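Local coordinates for protein K41043 (Homo sapiens, PDB 6KBR) that probably inhibits serine proteases, as a human Kazal-type inhibitor known as SPINK2, at residues Cys41-Lys46 against Ile54-Asn59. Numbering follows the deposited sequence.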
loop_
_atom_site.group_PDB
_atom_site.type_symbol
_atom_site.label_atom_id
_atom_site.label_comp_id
_atom_site.label_asym_id
_atom_site.label_seq_id
_atom_site.Cartn_x
_atom_site.Cartn_y
_atom_site.Cartn_z
ATOM N N CYS B 41 0.290 -14.440 -3.492
ATOM C CA CYS B 41 1.601 -14.492 -2.908
ATOM C C CYS B 41 1.501 -14.905 -1.431
ATOM O O CYS B 41 2.314 -15.731 -0.962
ATOM C CB CYS B 41 2.344 -13.176 -3.103
ATOM S SG CYS B 41 4.030 -13.139 -2.420
ATOM N N THR B 42 0.461 -14.415 -0.755
ATOM C CA THR B 42 0.233 -14.701 0.680
ATOM C C THR B 42 -0.146 -16.166 0.920
ATOM O O THR B 42 0.298 -16.799 1.911
ATOM C CB THR B 42 -0.793 -13.739 1.256
ATOM O OG1 THR B 42 -0.298 -12.405 1.079
ATOM C CG2 THR B 42 -0.996 -13.935 2.705
ATOM N N LEU B 43 -0.940 -16.701 -0.007
ATOM C CA LEU B 43 -1.260 -18.127 -0.012
ATOM C C LEU B 43 0.017 -18.909 -0.111
ATOM O O LEU B 43 0.256 -19.828 0.675
ATOM C CB LEU B 43 -2.197 -18.481 -1.190
ATOM C CG LEU B 43 -2.617 -19.937 -1.357
ATOM C CD1 LEU B 43 -2.931 -20.606 -0.038
ATOM C CD2 LEU B 43 -3.809 -20.033 -2.264
ATOM N N CYS B 44 0.833 -18.557 -1.097
ATOM C CA CYS B 44 2.147 -19.195 -1.287
ATOM C C CYS B 44 3.063 -19.186 -0.029
ATOM O O CYS B 44 3.696 -20.185 0.302
ATOM C CB CYS B 44 2.875 -18.583 -2.503
ATOM S SG CYS B 44 2.069 -19.032 -4.037
ATOM N N MET B 45 3.103 -18.052 0.683
ATOM C CA MET B 45 3.763 -17.996 1.958
ATOM C C MET B 45 3.176 -19.045 3.000
ATOM O O MET B 45 3.899 -19.773 3.646
ATOM C CB MET B 45 3.735 -16.546 2.468
ATOM C CG MET B 45 4.879 -15.699 1.860
ATOM S SD MET B 45 5.186 -14.120 2.702
ATOM C CE MET B 45 6.006 -14.742 4.174
ATOM N N LYS B 46 1.875 -19.110 3.130
ATOM C CA LYS B 46 1.219 -20.119 3.977
ATOM C C LYS B 46 1.606 -21.521 3.598
ATOM O O LYS B 46 1.848 -22.316 4.452
ATOM C CB LYS B 46 -0.315 -19.999 3.937
ATOM C CG LYS B 46 -0.987 -20.836 5.034
ATOM C CD LYS B 46 -0.789 -20.262 6.448
ATOM C CE LYS B 46 -1.019 -21.340 7.493
ATOM N NZ LYS B 46 0.325 -21.819 7.979
ATOM N N ILE B 54 -1.880 -25.987 -0.870
ATOM C CA ILE B 54 -3.242 -25.474 -0.725
ATOM C C ILE B 54 -3.640 -25.025 -2.116
ATOM O O ILE B 54 -2.864 -24.363 -2.792
ATOM C CB ILE B 54 -3.347 -24.331 0.338
ATOM C CG1 ILE B 54 -2.764 -24.782 1.687
ATOM C CG2 ILE B 54 -4.820 -23.870 0.477
ATOM C CD1 ILE B 54 -2.756 -23.720 2.786
ATOM N N LYS B 55 -4.823 -25.451 -2.560
ATOM C CA LYS B 55 -5.281 -25.146 -3.897
ATOM C C LYS B 55 -6.137 -23.916 -3.843
ATOM O O LYS B 55 -6.610 -23.539 -2.801
ATOM C CB LYS B 55 -6.104 -26.281 -4.500
ATOM C CG LYS B 55 -5.471 -27.650 -4.367
ATOM C CD LYS B 55 -4.184 -27.771 -5.157
ATOM C CE LYS B 55 -4.426 -28.598 -6.408
ATOM N NZ LYS B 55 -3.178 -28.770 -7.188
ATOM N N ILE B 56 -6.301 -23.287 -4.984
ATOM C CA ILE B 56 -7.183 -22.170 -5.096
ATOM C C ILE B 56 -8.509 -22.654 -5.681
ATOM O O ILE B 56 -8.560 -23.032 -6.827
ATOM C CB ILE B 56 -6.615 -21.043 -5.949
ATOM C CG1 ILE B 56 -5.377 -20.453 -5.217
ATOM C CG2 ILE B 56 -7.714 -19.984 -6.142
ATOM C CD1 ILE B 56 -4.637 -19.348 -5.939
ATOM N N ILE B 57 -9.550 -22.559 -4.865
ATOM C CA ILE B 57 -10.897 -22.980 -5.191
ATOM C C ILE B 57 -11.469 -21.972 -6.181
ATOM O O ILE B 57 -12.046 -22.358 -7.177
ATOM C CB ILE B 57 -11.751 -23.069 -3.900
ATOM C CG1 ILE B 57 -11.171 -24.141 -2.996
ATOM C CG2 ILE B 57 -13.209 -23.349 -4.186
ATOM C CD1 ILE B 57 -10.882 -25.467 -3.666
ATOM N N LYS B 58 -11.298 -20.692 -5.896
ATOM C CA LYS B 58 -11.685 -19.634 -6.814
ATOM C C LYS B 58 -10.993 -18.293 -6.528
ATOM O O LYS B 58 -10.418 -18.076 -5.467
ATOM C CB LYS B 58 -13.180 -19.416 -6.758
ATOM C CG LYS B 58 -13.746 -19.015 -5.423
ATOM C CD LYS B 58 -15.099 -18.333 -5.614
ATOM C CE LYS B 58 -15.819 -18.263 -4.301
ATOM N NZ LYS B 58 -17.062 -17.478 -4.452
ATOM N N ASN B 59 -11.120 -17.376 -7.476
ATOM C CA ASN B 59 -10.683 -16.011 -7.243
ATOM C C ASN B 59 -11.720 -15.302 -6.426
ATOM O O ASN B 59 -12.895 -15.665 -6.429
ATOM C CB ASN B 59 -10.392 -15.305 -8.555
ATOM C CG ASN B 59 -9.145 -15.819 -9.215
ATOM O OD1 ASN B 59 -8.501 -16.756 -8.738
ATOM N ND2 ASN B 59 -8.768 -15.185 -10.321
#
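Leu43 swings CG to the far side of its CA-CB bond from the amide nitrogen (chi1 179°), so the isobutyl group reaches out from the helix and its two methyls divide between Ile54 and Ile56. CD1 goes to Ile54, where it lies 3.8 Å from CB and touches the branch methyl CG2 as well. CD2 goes to Ile56, meeting CG1 at 3.4 Å, tighter than a usual carbon-carbon contact, with CD1 of that isoleucine slightly farther off. On Ile56, CG1 stands anti to the carbonyl carbon (chi1 -66°), which brings this ethyl arm round to the leucine although the CA-CB bond itself does not aim at the helix. One turn on from Leu43, Lys46 adds a looser contact: its CG lies 4.1 Å from CD1 of Ile54, and beyond it the lysine chain bends and carries the amine away. No hydrogen bond crosses here; the two segments meet through aliphatic carbon alone. Val29 from the neighbouring strand touches both Leu43 and Ile56, while Tyr37 packs on Leu43, Lys46 and Ile54. On other sides of the same helix, disulfides join Cys41 to Cys22 and Cys44 to Cys14. Here Leu43 links the helix to the start of the last strand and the residues leading into it; a single helix packed against a small, three-stranded antiparallel sheet and tied down by disulfides is the scaffold of the Kazal-type inhibitor domain.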